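Local coordinates for protein L-asparaginase I (Vibrio cholerae, PDB 2OCD) that probably catalyses the hydrolysis of L-asparagine to L-aspartate and ammonium, working as a homotetramer of asparaginase 1 family subunits, at residues Tyr142-Val147 with Ile187-Asn192; Pro111-Gly116 with Leu136-Asn141; Ser161-Ser164 with Phe169-Phe172. All coordinates share one frame; numbering follows the deposited sequence.

Interaction 1 (Tyr142-Val147 with Ile187-Asn192)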
ATOM      1  N   TYR B 142     -24.623   1.317  13.137  1.00 16.95           N
ATOM      2  CA  TYR B 142     -23.611   2.346  13.250  1.00 16.51           C
ATOM      3  C   TYR B 142     -24.055   3.595  12.557  1.00 16.06           C
ATOM      4  O   TYR B 142     -23.340   4.081  11.713  1.00 16.25           O
ATOM      5  CB  TYR B 142     -22.284   1.888  12.610  1.00 16.76           C
ATOM      6  CG  TYR B 142     -21.712   0.637  13.200  1.00 17.41           C
ATOM      7  CD1 TYR B 142     -22.161  -0.617  12.795  1.00 17.45           C
ATOM      8  CD2 TYR B 142     -20.724   0.684  14.165  1.00 17.58           C
ATOM      9  CE1 TYR B 142     -21.644  -1.783  13.343  1.00 14.92           C
ATOM     10  CE2 TYR B 142     -20.218  -0.488  14.716  1.00 16.50           C
ATOM     11  CZ  TYR B 142     -20.688  -1.707  14.289  1.00 15.89           C
ATOM     12  OH  TYR B 142     -20.196  -2.876  14.833  1.00 18.74           O
ATOM     13  N   PRO B 143     -25.211   4.157  12.945  1.00 16.34           N
ATOM     14  CA  PRO B 143     -25.792   5.260  12.176  1.00 15.83           C
ATOM     15  C   PRO B 143     -24.960   6.516  12.259  1.00 16.27           C
ATOM     16  O   PRO B 143     -24.671   7.012  13.366  1.00 17.10           O
ATOM     17  CB  PRO B 143     -27.176   5.471  12.829  1.00 15.72           C
ATOM     18  CG  PRO B 143     -27.085   4.918  14.182  1.00 15.04           C
ATOM     19  CD  PRO B 143     -26.024   3.830  14.138  1.00 16.60           C
ATOM     20  N   ILE B 144     -24.550   7.020  11.106  1.00 16.26           N
ATOM     21  CA  ILE B 144     -23.880   8.306  11.031  1.00 16.76           C
ATOM     22  C   ILE B 144     -24.853   9.234  10.365  1.00 16.58           C
ATOM     23  O   ILE B 144     -25.250   8.958   9.261  1.00 16.32           O
ATOM     24  CB  ILE B 144     -22.632   8.252  10.137  1.00 17.65           C
ATOM     25  CG1 ILE B 144     -21.730   7.040  10.486  1.00 18.32           C
ATOM     26  CG2 ILE B 144     -21.877   9.610  10.177  1.00 16.62           C
ATOM     27  CD1 ILE B 144     -21.502   6.882  11.892  1.00 19.43           C
ATOM     28  N   ASN B 145     -25.188  10.358  10.994  1.00 16.73           N
ATOM     29  CA  ASN B 145     -26.310  11.192  10.542  1.00 17.05           C
ATOM     30  C   ASN B 145     -25.866  12.212   9.507  1.00 16.61           C
ATOM     31  O   ASN B 145     -25.979  13.419   9.730  1.00 18.32           O
ATOM     32  CB  ASN B 145     -27.021  11.917  11.708  1.00 17.09           C
ATOM     33  CG  ASN B 145     -27.593  10.961  12.761  1.00 18.37           C
ATOM     34  OD1 ASN B 145     -27.574  11.262  13.960  1.00 20.56           O
ATOM     35  ND2 ASN B 145     -28.128   9.821  12.319  1.00 21.63           N
ATOM     36  N   GLU B 146     -25.360  11.705   8.396  1.00 15.32           N
ATOM     37  CA  GLU B 146     -24.914  12.502   7.288  1.00 14.29           C
ATOM     38  C   GLU B 146     -25.216  11.715   6.025  1.00 13.02           C
ATOM     39  O   GLU B 146     -25.600  10.528   6.073  1.00 11.55           O
ATOM     40  CB  GLU B 146     -23.401  12.773   7.278  1.00 14.17           C
ATOM     41  CG  GLU B 146     -22.585  12.831   8.568  1.00 14.67           C
ATOM     42  CD  GLU B 146     -21.088  13.293   8.284  1.00 16.88           C
ATOM     43  OE1 GLU B 146     -20.804  13.719   7.133  1.00 13.99           O
ATOM     44  OE2 GLU B 146     -20.201  13.256   9.216  1.00 19.28           O
ATOM     45  N   VAL B 147     -25.039  12.396   4.894  1.00 12.00           N
ATOM     46  CA  VAL B 147     -25.052  11.738   3.587  1.00 11.34           C
ATOM     47  C   VAL B 147     -23.689  11.082   3.326  1.00 10.78           C
ATOM     48  O   VAL B 147     -22.675  11.750   3.206  1.00  9.99           O
ATOM     49  CB  VAL B 147     -25.460  12.701   2.467  1.00 10.79           C
ATOM     50  CG1 VAL B 147     -25.507  11.969   1.161  1.00 11.78           C
ATOM     51  CG2 VAL B 147     -26.850  13.235   2.738  1.00 11.14           C
ATOM     52  N   ILE B 187     -16.114  -4.027  11.439  1.00 30.59           N
ATOM     53  CA  ILE B 187     -16.496  -2.624  11.267  1.00 30.50           C
ATOM     54  C   ILE B 187     -15.623  -1.730  12.144  1.00 30.45           C
ATOM     55  O   ILE B 187     -15.600  -1.877  13.344  1.00 29.67           O
ATOM     56  CB  ILE B 187     -17.988  -2.338  11.538  1.00 30.23           C
ATOM     57  CG1 ILE B 187     -18.831  -2.595  10.285  1.00 29.69           C
ATOM     58  CG2 ILE B 187     -18.188  -0.876  11.885  1.00 30.83           C
ATOM     59  CD1 ILE B 187     -19.218  -3.980  10.102  1.00 28.63           C
ATOM     60  N   GLU B 188     -14.930  -0.786  11.502  1.00 31.49           N
ATOM     61  CA  GLU B 188     -13.927   0.066  12.132  1.00 32.01           C
ATOM     62  C   GLU B 188     -14.178   1.579  11.892  1.00 31.98           C
ATOM     63  O   GLU B 188     -14.096   2.078  10.781  1.00 31.23           O
ATOM     64  CB  GLU B 188     -12.550  -0.319  11.585  1.00 32.58           C
ATOM     65  CG  GLU B 188     -11.458  -0.366  12.613  1.00 33.89           C
ATOM     66  CD  GLU B 188     -11.667  -1.505  13.590  1.00 37.43           C
ATOM     67  OE1 GLU B 188     -11.948  -2.637  13.118  1.00 37.20           O
ATOM     68  OE2 GLU B 188     -11.558  -1.269  14.829  1.00 39.29           O
ATOM     69  N   LEU B 189     -14.416   2.302  12.972  1.00 32.62           N
ATOM     70  CA  LEU B 189     -14.881   3.680  12.930  1.00 33.03           C
ATOM     71  C   LEU B 189     -13.672   4.649  12.990  1.00 33.77           C
ATOM     72  O   LEU B 189     -12.692   4.378  13.688  1.00 34.21           O
ATOM     73  CB  LEU B 189     -15.834   3.862  14.121  1.00 33.08           C
ATOM     74  CG  LEU B 189     -16.999   4.855  14.209  1.00 33.36           C
ATOM     75  CD1 LEU B 189     -17.948   4.795  13.005  1.00 32.51           C
ATOM     76  CD2 LEU B 189     -17.746   4.588  15.544  1.00 32.01           C
ATOM     77  N   SER B 190     -13.698   5.756  12.252  1.00 34.04           N
ATOM     78  CA  SER B 190     -12.619   6.723  12.401  1.00 34.79           C
ATOM     79  C   SER B 190     -12.728   7.394  13.751  1.00 35.37           C
ATOM     80  O   SER B 190     -13.765   7.347  14.414  1.00 35.72           O
ATOM     81  CB  SER B 190     -12.624   7.780  11.297  1.00 35.42           C
ATOM     82  OG  SER B 190     -11.769   7.394  10.227  1.00 36.19           O
ATOM     83  N   THR B 191     -11.641   8.001  14.183  1.00 35.64           N
ATOM     84  CA  THR B 191     -11.707   8.832  15.386  1.00 35.78           C
ATOM     85  C   THR B 191     -12.232  10.220  14.989  1.00 35.75           C
ATOM     86  O   THR B 191     -12.165  10.602  13.820  1.00 36.79           O
ATOM     87  CB  THR B 191     -10.347   8.887  16.082  1.00 35.86           C
ATOM     88  OG1 THR B 191      -9.312   8.746  15.097  1.00 35.59           O
ATOM     89  CG2 THR B 191     -10.238   7.749  17.123  1.00 35.04           C
ATOM     90  N   ASN B 192     -12.805  10.949  15.934  0.50 35.25           N
ATOM     91  CA  ASN B 192     -13.395  12.249  15.622  0.50 34.87           C
ATOM     92  C   ASN B 192     -14.451  12.064  14.548  0.50 34.60           C
ATOM     93  O   ASN B 192     -14.530  12.830  13.584  0.50 34.29           O
ATOM     94  CB  ASN B 192     -12.314  13.243  15.187  0.50 34.49           C
ATOM     95  CG  ASN B 192     -11.017  13.019  15.915  0.50 33.85           C
ATOM     96  OD1 ASN B 192      -9.999  12.709  15.301  0.50 32.88           O
ATOM     97  ND2 ASN B 192     -11.057  13.112  17.237  0.50 31.19           N
TER

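Interaction 2 (Pro111-Gly116 with Leu136-Asn141)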
ATOM      1  N   PRO B 111     -29.180   8.327   9.162  1.00 17.14           N
ATOM      2  CA  PRO B 111     -28.183   7.978   8.134  1.00 17.07           C
ATOM      3  C   PRO B 111     -28.774   7.906   6.771  1.00 16.45           C
ATOM      4  O   PRO B 111     -29.866   7.372   6.638  1.00 17.50           O
ATOM      5  CB  PRO B 111     -27.732   6.570   8.515  1.00 16.47           C
ATOM      6  CG  PRO B 111     -28.085   6.427   9.904  1.00 18.06           C
ATOM      7  CD  PRO B 111     -29.355   7.230  10.110  1.00 17.42           C
ATOM      8  N   VAL B 112     -28.070   8.477   5.787  1.00 15.89           N
ATOM      9  CA  VAL B 112     -28.376   8.316   4.368  1.00 14.34           C
ATOM     10  C   VAL B 112     -27.093   7.876   3.689  1.00 13.75           C
ATOM     11  O   VAL B 112     -26.116   8.589   3.671  1.00 13.01           O
ATOM     12  CB  VAL B 112     -28.906   9.600   3.723  1.00 14.50           C
ATOM     13  CG1 VAL B 112     -29.494   9.281   2.377  1.00 14.58           C
ATOM     14  CG2 VAL B 112     -29.930  10.245   4.589  1.00 10.46           C
ATOM     15  N   ILE B 113     -27.127   6.642   3.185  1.00 13.67           N
ATOM     16  CA  ILE B 113     -26.014   5.974   2.581  1.00 12.28           C
ATOM     17  C   ILE B 113     -26.360   5.687   1.130  1.00 11.76           C
ATOM     18  O   ILE B 113     -27.272   4.908   0.834  1.00 12.30           O
ATOM     19  CB  ILE B 113     -25.747   4.638   3.264  1.00 12.62           C
ATOM     20  CG1 ILE B 113     -25.611   4.784   4.779  1.00 13.72           C
ATOM     21  CG2 ILE B 113     -24.466   4.053   2.755  1.00 11.69           C
ATOM     22  CD1 ILE B 113     -25.073   3.463   5.467  1.00 12.44           C
ATOM     23  N   VAL B 114     -25.617   6.305   0.227  1.00 11.38           N
ATOM     24  CA  VAL B 114     -25.701   6.038  -1.212  1.00 10.93           C
ATOM     25  C   VAL B 114     -24.730   4.896  -1.567  1.00 11.14           C
ATOM     26  O   VAL B 114     -23.569   4.913  -1.173  1.00 11.18           O
ATOM     27  CB  VAL B 114     -25.321   7.296  -2.013  1.00 10.72           C
ATOM     28  CG1 VAL B 114     -25.418   7.053  -3.532  1.00  8.77           C
ATOM     29  CG2 VAL B 114     -26.170   8.480  -1.538  1.00  8.28           C
ATOM     30  N   THR B 115     -25.216   3.888  -2.277  1.00 11.07           N
ATOM     31  CA  THR B 115     -24.343   2.811  -2.710  1.00 11.08           C
ATOM     32  C   THR B 115     -24.797   2.208  -4.022  1.00 11.41           C
ATOM     33  O   THR B 115     -25.780   2.640  -4.630  1.00 10.62           O
ATOM     34  CB  THR B 115     -24.171   1.746  -1.583  1.00 11.16           C
ATOM     35  OG1 THR B 115     -23.078   0.862  -1.896  1.00 10.92           O
ATOM     36  CG2 THR B 115     -25.379   0.958  -1.372  1.00  8.46           C
ATOM     37  N   GLY B 116     -24.055   1.214  -4.466  1.00 12.54           N
ATOM     38  CA  GLY B 116     -24.288   0.586  -5.766  1.00 12.91           C
ATOM     39  C   GLY B 116     -23.300  -0.539  -5.965  1.00 14.58           C
ATOM     40  O   GLY B 116     -22.690  -1.048  -5.003  1.00 15.14           O
ATOM     41  N   LEU B 136     -26.752  -1.604   4.738  1.00 13.04           N
ATOM     42  CA  LEU B 136     -27.845  -1.870   5.634  1.00 13.76           C
ATOM     43  C   LEU B 136     -27.361  -2.060   7.076  1.00 14.12           C
ATOM     44  O   LEU B 136     -27.879  -1.424   7.981  1.00 14.98           O
ATOM     45  CB  LEU B 136     -28.684  -3.062   5.157  1.00 13.69           C
ATOM     46  CG  LEU B 136     -29.700  -2.750   4.025  1.00 13.17           C
ATOM     47  CD1 LEU B 136     -30.486  -4.020   3.582  1.00 12.03           C
ATOM     48  CD2 LEU B 136     -30.683  -1.613   4.392  1.00 11.34           C
ATOM     49  N   HIS B 137     -26.363  -2.901   7.290  1.00 14.26           N
ATOM     50  CA  HIS B 137     -25.869  -3.142   8.632  1.00 14.97           C
ATOM     51  C   HIS B 137     -25.343  -1.846   9.286  1.00 15.59           C
ATOM     52  O   HIS B 137     -25.587  -1.601  10.475  1.00 16.41           O
ATOM     53  CB  HIS B 137     -24.784  -4.238   8.617  1.00 15.10           C
ATOM     54  CG  HIS B 137     -24.151  -4.505   9.949  1.00 14.67           C
ATOM     55  ND1 HIS B 137     -24.868  -4.919  11.048  1.00 15.76           N
ATOM     56  CD2 HIS B 137     -22.856  -4.454  10.345  1.00 16.59           C
ATOM     57  CE1 HIS B 137     -24.045  -5.108  12.066  1.00 16.65           C
ATOM     58  NE2 HIS B 137     -22.815  -4.842  11.662  1.00 16.83           N
ATOM     59  N   VAL B 138     -24.649  -1.021   8.501  1.00 15.75           N
ATOM     60  CA  VAL B 138     -23.997   0.213   8.997  1.00 15.47           C
ATOM     61  C   VAL B 138     -25.023   1.300   9.338  1.00 15.16           C
ATOM     62  O   VAL B 138     -24.922   1.957  10.371  1.00 16.20           O
ATOM     63  CB  VAL B 138     -22.947   0.706   7.965  1.00 15.33           C
ATOM     64  CG1 VAL B 138     -22.543   2.096   8.219  1.00 16.83           C
ATOM     65  CG2 VAL B 138     -21.727  -0.173   8.030  1.00 16.49           C
ATOM     66  N   ALA B 139     -26.006   1.471   8.475  1.00 14.53           N
ATOM     67  CA  ALA B 139     -27.203   2.273   8.758  1.00 14.62           C
ATOM     68  C   ALA B 139     -27.887   1.960  10.084  1.00 14.77           C
ATOM     69  O   ALA B 139     -28.320   2.849  10.752  1.00 15.28           O
ATOM     70  CB  ALA B 139     -28.220   2.084   7.627  1.00 13.88           C
ATOM     71  N   ALA B 140     -28.005   0.681  10.439  1.00 15.50           N
ATOM     72  CA  ALA B 140     -28.779   0.248  11.577  1.00 15.21           C
ATOM     73  C   ALA B 140     -27.923   0.104  12.809  1.00 15.63           C
ATOM     74  O   ALA B 140     -28.347   0.432  13.907  1.00 15.44           O
ATOM     75  CB  ALA B 140     -29.432  -1.070  11.267  1.00 15.58           C
ATOM     76  N   ASN B 141     -26.722  -0.409  12.664  1.00 16.08           N
ATOM     77  CA  ASN B 141     -25.899  -0.625  13.857  1.00 16.72           C
ATOM     78  C   ASN B 141     -24.827   0.427  14.105  1.00 16.86           C
ATOM     79  O   ASN B 141     -24.178   0.430  15.154  1.00 17.46           O
ATOM     80  CB  ASN B 141     -25.302  -2.032  13.816  1.00 16.95           C
ATOM     81  CG  ASN B 141     -26.390  -3.126  13.912  1.00 18.67           C
ATOM     82  OD1 ASN B 141     -27.425  -3.070  13.236  1.00 19.86           O
ATOM     83  ND2 ASN B 141     -26.163  -4.099  14.766  1.00 20.21           N
TER

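Interaction 3 (Ser161-Ser164 with Phe169-Phe172)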
ATOM      1  N   SER B 161     -16.380  12.825  -1.678  1.00 14.63           N
ATOM      2  CA  SER B 161     -16.123  11.666  -2.505  1.00 16.10           C
ATOM      3  C   SER B 161     -15.980  11.949  -3.962  1.00 16.64           C
ATOM      4  O   SER B 161     -16.532  12.889  -4.471  1.00 16.65           O
ATOM      5  CB  SER B 161     -17.236  10.617  -2.288  1.00 16.84           C
ATOM      6  OG  SER B 161     -17.003   9.963  -1.034  1.00 19.74           O
ATOM      7  N   ARG B 162     -15.219  11.113  -4.631  1.00 18.69           N
ATOM      8  CA  ARG B 162     -15.315  11.055  -6.058  1.00 20.86           C
ATOM      9  C   ARG B 162     -14.891   9.734  -6.648  1.00 21.62           C
ATOM     10  O   ARG B 162     -14.187   8.967  -6.025  1.00 20.95           O
ATOM     11  CB  ARG B 162     -14.585  12.209  -6.715  1.00 21.13           C
ATOM     12  CG  ARG B 162     -13.205  12.546  -6.162  1.00 22.91           C
ATOM     13  CD  ARG B 162     -12.975  14.068  -6.137  1.00 22.97           C
ATOM     14  NE  ARG B 162     -12.106  14.564  -7.210  1.00 25.99           N
ATOM     15  CZ  ARG B 162     -12.403  14.653  -8.514  1.00 25.73           C
ATOM     16  NH1 ARG B 162     -13.582  14.256  -9.026  1.00 25.58           N
ATOM     17  NH2 ARG B 162     -11.478  15.143  -9.331  1.00 24.73           N
ATOM     18  N   LYS B 163     -15.379   9.498  -7.863  1.00 23.92           N
ATOM     19  CA  LYS B 163     -15.048   8.319  -8.633  1.00 25.63           C
ATOM     20  C   LYS B 163     -13.669   8.483  -9.232  1.00 27.04           C
ATOM     21  O   LYS B 163     -13.464   9.183 -10.214  1.00 26.96           O
ATOM     22  CB  LYS B 163     -16.075   8.036  -9.727  1.00 25.60           C
ATOM     23  CG  LYS B 163     -15.959   6.611 -10.326  1.00 25.41           C
ATOM     24  CD  LYS B 163     -17.275   6.192 -10.977  1.00 26.35           C
ATOM     25  CE  LYS B 163     -17.134   5.122 -12.045  1.00 27.39           C
ATOM     26  NZ  LYS B 163     -18.322   5.147 -12.988  1.00 28.86           N
ATOM     27  N   SER B 164     -12.738   7.788  -8.611  1.00 29.07           N
ATOM     28  CA  SER B 164     -11.327   7.915  -8.899  1.00 30.39           C
ATOM     29  C   SER B 164     -10.927   6.932  -9.988  1.00 31.19           C
ATOM     30  O   SER B 164      -9.976   7.201 -10.749  1.00 30.38           O
ATOM     31  CB  SER B 164     -10.549   7.611  -7.618  1.00 30.26           C
ATOM     32  OG  SER B 164     -10.958   6.369  -7.069  1.00 30.48           O
ATOM     33  N   PHE B 169     -11.978  -2.310 -12.467  1.00 39.57           N
ATOM     34  CA  PHE B 169     -11.818  -2.003 -11.054  1.00 38.02           C
ATOM     35  C   PHE B 169     -12.288  -0.583 -10.718  1.00 36.33           C
ATOM     36  O   PHE B 169     -11.484   0.294 -10.430  1.00 36.61           O
ATOM     37  CB  PHE B 169     -10.348  -2.210 -10.657  1.00 40.20           C
ATOM     38  CG  PHE B 169     -10.039  -1.820  -9.224  1.00 41.61           C
ATOM     39  CD1 PHE B 169     -10.909  -2.186  -8.182  1.00 44.28           C
ATOM     40  CD2 PHE B 169      -8.885  -1.068  -8.921  1.00 43.58           C
ATOM     41  CE1 PHE B 169     -10.632  -1.810  -6.852  1.00 44.09           C
ATOM     42  CE2 PHE B 169      -8.594  -0.695  -7.605  1.00 43.68           C
ATOM     43  CZ  PHE B 169      -9.472  -1.064  -6.562  1.00 44.39           C
ATOM     44  N   SER B 170     -13.591  -0.363 -10.748  1.00 33.08           N
ATOM     45  CA  SER B 170     -14.159   0.933 -10.404  1.00 31.46           C
ATOM     46  C   SER B 170     -14.201   1.200  -8.881  1.00 28.19           C
ATOM     47  O   SER B 170     -14.355   0.283  -8.086  1.00 27.46           O
ATOM     48  CB  SER B 170     -15.548   1.071 -11.033  1.00 30.99           C
ATOM     49  OG  SER B 170     -16.443   1.694 -10.149  1.00 32.35           O
ATOM     50  N   ALA B 171     -14.069   2.461  -8.483  1.00 24.84           N
ATOM     51  CA  ALA B 171     -13.798   2.771  -7.104  1.00 22.87           C
ATOM     52  C   ALA B 171     -14.024   4.239  -6.742  1.00 21.62           C
ATOM     53  O   ALA B 171     -13.995   5.118  -7.590  1.00 21.88           O
ATOM     54  CB  ALA B 171     -12.374   2.392  -6.794  1.00 22.19           C
ATOM     55  N   PHE B 172     -14.211   4.500  -5.460  1.00 20.35           N
ATOM     56  CA  PHE B 172     -14.368   5.867  -4.969  1.00 20.54           C
ATOM     57  C   PHE B 172     -13.387   6.149  -3.827  1.00 20.45           C
ATOM     58  O   PHE B 172     -13.227   5.321  -2.954  1.00 20.27           O
ATOM     59  CB  PHE B 172     -15.765   6.096  -4.438  1.00 19.60           C
ATOM     60  CG  PHE B 172     -16.831   6.015  -5.478  1.00 19.71           C
ATOM     61  CD1 PHE B 172     -17.359   7.162  -6.044  1.00 20.57           C
ATOM     62  CD2 PHE B 172     -17.340   4.788  -5.873  1.00 20.28           C
ATOM     63  CE1 PHE B 172     -18.346   7.097  -7.008  1.00 19.28           C
ATOM     64  CE2 PHE B 172     -18.310   4.707  -6.832  1.00 20.37           C
ATOM     65  CZ  PHE B 172     -18.814   5.872  -7.415  1.00 21.07           C
TER

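Interaction 1 (Tyr142-Val147 with Ile187-Asn192)
The ring of Tyr142 lies over a methyl branch of Ile187. This contact ties the loop after helix 127-141 to strand 187-189, an edge strand, within this chain, of the mixed sheet of the N-terminal alpha/beta domain. Tyr142 is the first residue past that helix to leave helical backbone angles. The contact is a CH-pi interaction. CG2 of Ile187 stands 3.5 Å from the centroid of the Tyr142 ring and 14° off the ring normal, so the methyl rests nearly over the ring centre. CB of Ile187 follows on the hydroxyl side of the ring, 3.9 Å from CZ of Tyr142. The torsions explain the pose. CG of Tyr142 is anti to its carbonyl carbon (chi1 -59°), and chi2 of 82° turns the ring so that a face meets the strand. In Ile187 the CG2 branch does the touching.

Leu181 on the neighbouring strand 181-183 packs against both Ile187 and Leu189. Arg125 of the second subunit also packs on Ile187, so this corner of the domain borders a subunit contact. Carbon atoms make the closest approaches, with the Tyr142 hydroxyl beside Ile187 CB. Ile144 is buried and adds a second, looser touch, methyl against methyl. There, Ile144 CD1 comes to 4.3 Å from Leu189 CD1.

Interaction 2 (Pro111-Gly116 with Leu136-Asn141)
Ile113 on strand 112-115 points its terminal methyl at helix 127-141, where it meets Val138 and Ala139. The two elements are the first strand and the helix of a beta-alpha-beta unit that ends in strand 147-151. The Ile113 side chain is extended, with chi2 at -169°, and this carries CD1 out to the helix. It crosses the Val138 side chain at about a right angle, and its CD1 lies 4.0 Å from Val138 CG1. The same CD1 is 4.1 Å from Ala139 CB and 3.7 Å from Ala139 N. One methyl therefore touches a valine branch, an alanine methyl and the helix backbone. One helical turn back, Ala135 also packs on Ile113.

Pro111, just before the strand, meets the helix backbone instead of a side chain, near the C-terminal end of the helix. Its ring carbon CG is 3.7 Å from Ala139 O. The CA atoms of Pro111 and Ala139 are 5.8 Å apart, the closest CA approach of the two segments.

All four touching residues are buried, and their side chains are hydrocarbon. The helix is thus held to the sheet here by van der Waals contact and exclusion of water, without directional bonds between the two segments.

Interaction 3 (Ser161-Ser164 with Phe169-Phe172)
Lys163 and Phe172 form an antiparallel non-hydrogen-bonded pair, their CA atoms 4.5 Å apart, in the beta hairpin of strands 162-166 and 171-173. Next to this pair, Ser164 N donates to Ala171 O over 3.1 Å, with a bent angle of 143° at the hydrogen. The donor is tilted 26° from the carbonyl plane. Ser164 OG adds a weak bond to the same oxygen. A chi1 of 52° in Ser164 sets OG between the backbone N and the carbonyl carbon, which turns the hydroxyl toward the opposite strand. Ala171 O therefore receives two donors from one residue.

Lys163 and Phe172 project to the same face of the hairpin and cross obliquely. CB of Lys163 is 3.7 Å from Phe172 CE1, and further out CD of Lys163 is 3.9 Å from Phe172 CZ. CG of Lys163 stands over one face of the Phe172 ring, offset toward its rim. The aliphatic part of the lysine thus passes over the CE1-CZ side of the ring, and its chain stays extended beyond CG. Its amino end makes a salt bridge with Asp92, a predicted substrate-binding residue, and a hydrogen bond to Thr91, a predicted active-site residue. The hairpin is thus tied to the probable substrate site. Gly244 of the third subunit packs on Lys163 as well. Phe172 also meets Phe151 edge-to-face.

The backbones also touch through CA-H...O contacts: Lys163 CA lies 3.5 Å from Ala171 O, and Phe172 CA lies 3.3 Å from Arg162 O.

How the interactions relate
All three contacts belong to the N-terminal family region. Interaction 2 closes before interaction 1 opens, and interaction 3 is nested inside the loop that interaction 1 closes. Interactions 1 and 2 are neighbours, with centres 10 Å apart. They touch where Pro143 packs on Pro111 and where Glu146 probably hydrogen-bonds to Val112, and both reach the same mixed sheet. Helix 127-141 runs through interaction 2 and leads into the loop of interaction 1. Interaction 3 stands apart, its centre 20 Å from that of interaction 1 and 18 Å from that of interaction 2. The first two join this helix and loop to strands of the sheet, while the hairpin reaches the predicted active site through Lys163.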